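Predicted protein (Acinetobacter sp. RUH2624, PDB 4MEA) is a secreted Cif virulence factor with epoxide hydrolase activity, built on the alpha/beta hydrolase fold and opening epoxides by adding water. Local coordinates at residues I114-G117 / A118-I122; A139-P142 / L143-N147. All coordinates share one frame; numbering follows the deposited sequence.

In the fold
Both interactions are successive turns of helices in the alpha/beta hydrolase core, their centres about 12 Å apart. Interaction 1 lies on helix 108-123 and is partly buried: Leu115, Ala118 and Ile119 are buried, while Ile116 and the lysines lie nearer the surface. Interaction 2, on helix 136-146, is largely buried, with a tyrosine, a proline and small apolar side chains packed between neighbouring helices and the sheet. Leu143 is one point where the helices meet: its CD1 lies 3.7 Å from Leu115 CB and 3.9 Å from Ile119 CD1. Polar side chains also differ: lysines reach along the surface in interaction 1, whereas an asparagine amide grips the helix backbone in interaction 2.

Interaction 1 of 2, residues I114-G117 / A118-I122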
loop_
_atom_site.group_PDB
_atom_site.type_symbol
_atom_site.label_atom_id
_atom_site.label_comp_id
_atom_site.label_asym_id
_atom_site.label_seq_id
_atom_site.Cartn_x
_atom_site.Cartn_y
_atom_site.Cartn_z
ATOM N N ILE A 114 15.050 -6.067 24.131
ATOM C CA ILE A 114 14.277 -5.326 25.119
ATOM C C ILE A 114 13.279 -6.239 25.829
ATOM O O ILE A 114 13.149 -6.206 27.053
ATOM C CB ILE A 114 13.545 -4.124 24.474
ATOM C CG1 ILE A 114 14.560 -3.056 24.040
ATOM C CG2 ILE A 114 12.494 -3.551 25.441
ATOM C CD1 ILE A 114 14.068 -2.146 22.924
ATOM N N LEU A 115 12.589 -7.075 25.058
ATOM C CA LEU A 115 11.592 -7.978 25.618
ATOM C C LEU A 115 12.175 -9.057 26.533
ATOM O O LEU A 115 11.655 -9.290 27.618
ATOM C CB LEU A 115 10.771 -8.627 24.499
ATOM C CG LEU A 115 9.698 -7.720 23.892
ATOM C CD1 LEU A 115 9.159 -8.306 22.582
ATOM C CD2 LEU A 115 8.572 -7.478 24.897
ATOM N N ILE A 116 13.242 -9.721 26.100
ATOM C CA ILE A 116 13.781 -10.842 26.874
ATOM C C ILE A 116 14.218 -10.397 28.274
ATOM O O ILE A 116 14.010 -11.109 29.254
ATOM C CB ILE A 116 14.936 -11.565 26.132
ATOM C CG1 ILE A 116 15.295 -12.877 26.841
ATOM C CG2 ILE A 116 16.160 -10.659 25.999
ATOM C CD1 ILE A 116 14.132 -13.832 26.982
ATOM N N GLY A 117 14.789 -9.201 28.365
ATOM C CA GLY A 117 15.226 -8.668 29.640
ATOM C C GLY A 117 14.081 -8.539 30.628
ATOM O O GLY A 117 14.223 -8.873 31.805
ATOM N N ALA A 118 12.941 -8.056 30.146
ATOM C CA ALA A 118 11.783 -7.842 31.007
ATOM C C ALA A 118 11.154 -9.174 31.368
ATOM O O ALA A 118 10.789 -9.411 32.520
ATOM C CB ALA A 118 10.761 -6.940 30.309
ATOM N N ILE A 119 11.038 -10.047 30.374
ATOM C CA ILE A 119 10.457 -11.365 30.577
ATOM C C ILE A 119 11.210 -12.151 31.655
ATOM O O ILE A 119 10.596 -12.785 32.514
ATOM C CB ILE A 119 10.405 -12.160 29.259
ATOM C CG1 ILE A 119 9.369 -11.531 28.318
ATOM C CG2 ILE A 119 10.060 -13.607 29.525
ATOM C CD1 ILE A 119 9.431 -12.059 26.892
ATOM N N LYS A 120 12.539 -12.086 31.626
ATOM C CA LYS A 120 13.330 -12.818 32.602
ATOM C C LYS A 120 12.975 -12.338 34.010
ATOM O O LYS A 120 12.912 -13.131 34.949
ATOM C CB LYS A 120 14.828 -12.664 32.318
ATOM C CG LYS A 120 15.328 -13.471 31.107
ATOM C CD LYS A 120 15.330 -14.968 31.396
ATOM C CE LYS A 120 16.026 -15.770 30.298
ATOM N NZ LYS A 120 17.408 -15.281 30.031
ATOM N N LYS A 121 12.718 -11.039 34.145
ATOM C CA LYS A 121 12.407 -10.454 35.454
ATOM C C LYS A 121 10.966 -10.710 35.890
ATOM O O LYS A 121 10.705 -10.983 37.066
ATOM C CB LYS A 121 12.730 -8.953 35.472
ATOM C CG LYS A 121 14.226 -8.668 35.453
ATOM C CD LYS A 121 14.570 -7.396 34.693
ATOM C CE LYS A 121 14.589 -6.173 35.594
ATOM N NZ LYS A 121 15.033 -4.961 34.843
ATOM N N ILE A 122 10.028 -10.635 34.952
ATOM C CA ILE A 122 8.617 -10.807 35.298
ATOM C C ILE A 122 8.255 -12.282 35.435
ATOM O O ILE A 122 7.522 -12.670 36.344
ATOM C CB ILE A 122 7.691 -10.193 34.237
ATOM C CG1 ILE A 122 7.973 -8.706 34.062
ATOM C CG2 ILE A 122 6.233 -10.418 34.607
ATOM C CD1 ILE A 122 7.406 -8.150 32.757
#
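Leu115 and Ile119, one helical turn apart, are joined first through the backbone: Ile119 N donates to Leu115 O over 2.9 Å, nearly straight at 170°. The same carbonyl also receives a weak, bent bond from Ala118 N. One residue on, Lys120 N bonds to Ile116 O at 3.0 Å, a somewhat less linear contact at 158°, with the donor tilted from the carbonyl plane.

The side chain of Ile119 follows the same spacing. With chi1 at -69°, Ile119 places CG1 beside its own backbone N, and this branch turns back along the preceding turn until CG1 lies over the carbonyl oxygen, 3.3 Å from Leu115 O. The apolar contact is made by its end, CD1, which reaches the flank of the leucine side chain, 4.4 Å from Leu115 CB. Both side chains also touch Ile90 of strand 87-90, and Ala118 rests on Leu49 of strand 47-54, so this face of the helix lies against the sheet.

The lysines contribute through their methylene groups. Lys120 CE passes Ile116 CD1 at 4.3 Å, and the ammonium group of Lys120 makes a cation-pi contact with Tyr150. Lys121, bent at chi2 and chi3, folds back along the helix, bringing CD to 3.3 Å from Gly117 O, while NZ makes a weak hydrogen bond to Glu43 O. The two charged ends therefore have separate partners.

Apolar residues against the sheet and helix 136-146, with lysines at the surface, make this an amphipathic helix. Helix 108-123 connects strand 87-90 to strand 128-133, the position of helix B in the canonical alpha/beta hydrolase fold.

Interaction 2 of 2, residues A139-P142 / L143-N147; sequences ASYP and LVANN
Tyr141 O receives Ala145 N at 2.8 Å, a nearly straight bond of 173° that ties together two turns of helix 136-146. This helix is the middle element of the beta-alpha-beta unit formed with strands 128-133 and 151-157, and matches the helix that follows the nucleophile elbow in alpha/beta hydrolases. Val144 N to Ser140 O (3.0 Å) and Asn146 N to Pro142 O (2.9 Å) continue the backbone pattern. Pro142 has no N-H to give to the turn before, and the helix is kinked there.

Asn147 adds a side-chain bond: its ND2 donates to Leu143 O over 2.7 Å at 165°. Leu143 O lies in the plane of the Asn147 amide, and the donor approaches one of the oxygen's lone pairs in the carbonyl plane, so the bond should restrain the amide's rotation. Other polar groups look outside the two segments. Ser140 OG bonds to Gly136 O and Tyr130 OH, Tyr141 OH to Lys261 O, and Leu143 N to Ser112 OG of helix 108-123.

Farther out, the tyrosine leaves the helix with CG trans to its backbone N (chi1 -171°), which carries the phenol out beside the methyl group of Ala145. That methyl meets the ring obliquely, with Ala145 CB 3.6 Å from Tyr141 CE2; elsewhere the ring meets Phe288 edge-to-face. Val144 packs on Ala154 and Phe156 of strand 151-157, while Pro142 packs between helices 108-123 and 246-258. On that proline's carbonyl side, Asn146 folds back with CB 3.2 Å from Pro142 O, and its amide atom ND2 comes to 4.2 Å from Pro142 CB.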
loop_
_atom_site.group_PDB
_atom_site.type_symbol
_atom_site.label_atom_id
_atom_site.label_comp_id
_atom_site.label_asym_id
_atom_site.label_seq_id
_atom_site.Cartn_x
_atom_site.Cartn_y
_atom_site.Cartn_z
ATOM N N ALA A 139 8.621 -8.880 16.176
ATOM C CA ALA A 139 9.419 -8.484 17.331
ATOM C C ALA A 139 10.213 -9.633 17.958
ATOM O O ALA A 139 11.216 -9.401 18.641
ATOM C CB ALA A 139 8.517 -7.843 18.390
ATOM N N SER A 140 9.777 -10.864 17.718
ATOM C CA SER A 140 10.108 -11.960 18.630
ATOM C C SER A 140 10.987 -13.088 18.110
ATOM O O SER A 140 11.444 -13.901 18.909
ATOM C CB SER A 140 8.818 -12.593 19.182
ATOM O OG SER A 140 8.007 -11.633 19.839
ATOM N N TYR A 141 11.228 -13.189 16.807
ATOM C CA TYR A 141 11.913 -14.411 16.374
ATOM C C TYR A 141 13.308 -14.623 16.989
ATOM O O TYR A 141 13.614 -15.732 17.439
ATOM C CB TYR A 141 11.930 -14.650 14.853
ATOM C CG TYR A 141 12.469 -16.043 14.588
ATOM C CD1 TYR A 141 11.694 -17.168 14.851
ATOM C CD2 TYR A 141 13.781 -16.235 14.159
ATOM C CE1 TYR A 141 12.204 -18.463 14.648
ATOM C CE2 TYR A 141 14.300 -17.506 13.961
ATOM C CZ TYR A 141 13.514 -18.615 14.207
ATOM O OH TYR A 141 14.045 -19.876 14.013
ATOM N N PRO A 142 14.159 -13.579 17.001
ATOM C CA PRO A 142 15.470 -13.746 17.641
ATOM C C PRO A 142 15.343 -14.085 19.122
ATOM O O PRO A 142 16.136 -14.880 19.614
ATOM C CB PRO A 142 16.134 -12.380 17.450
ATOM C CG PRO A 142 15.494 -11.857 16.182
ATOM C CD PRO A 142 14.064 -12.297 16.280
ATOM N N LEU A 143 14.362 -13.509 19.812
ATOM C CA LEU A 143 14.118 -13.863 21.212
ATOM C C LEU A 143 13.897 -15.368 21.360
ATOM O O LEU A 143 14.552 -16.036 22.175
ATOM C CB LEU A 143 12.913 -13.090 21.770
ATOM C CG LEU A 143 12.577 -13.277 23.257
ATOM C CD1 LEU A 143 11.893 -12.042 23.820
ATOM C CD2 LEU A 143 11.721 -14.513 23.491
ATOM N N VAL A 144 12.978 -15.908 20.567
ATOM C CA VAL A 144 12.659 -17.331 20.630
ATOM C C VAL A 144 13.816 -18.226 20.182
ATOM O O VAL A 144 14.170 -19.186 20.871
ATOM C CB VAL A 144 11.394 -17.655 19.803
ATOM C CG1 VAL A 144 11.183 -19.167 19.714
ATOM C CG2 VAL A 144 10.176 -16.964 20.421
ATOM N N ALA A 145 14.397 -17.914 19.027
ATOM C CA ALA A 145 15.496 -18.703 18.476
ATOM C C ALA A 145 16.737 -18.714 19.380
ATOM O O ALA A 145 17.408 -19.733 19.497
ATOM C CB ALA A 145 15.863 -18.207 17.083
ATOM N N ASN A 146 17.044 -17.583 20.011
ATOM C CA ASN A 146 18.234 -17.498 20.851
ATOM C C ASN A 146 18.032 -17.995 22.280
ATOM O O ASN A 146 18.992 -18.091 23.046
ATOM C CB ASN A 146 18.767 -16.062 20.882
ATOM C CG ASN A 146 19.449 -15.675 19.592
ATOM O OD1 ASN A 146 20.044 -16.516 18.925
ATOM N ND2 ASN A 146 19.354 -14.401 19.225
ATOM N N ASN A 147 16.787 -18.294 22.642
ATOM C CA ASN A 147 16.475 -18.692 24.015
ATOM C C ASN A 147 15.690 -19.989 24.097
ATOM O O ASN A 147 14.836 -20.166 24.969
ATOM C CB ASN A 147 15.738 -17.574 24.754
ATOM C CG ASN A 147 16.596 -16.337 24.935
ATOM O OD1 ASN A 147 17.411 -16.273 25.855
ATOM N ND2 ASN A 147 16.423 -15.348 24.055
#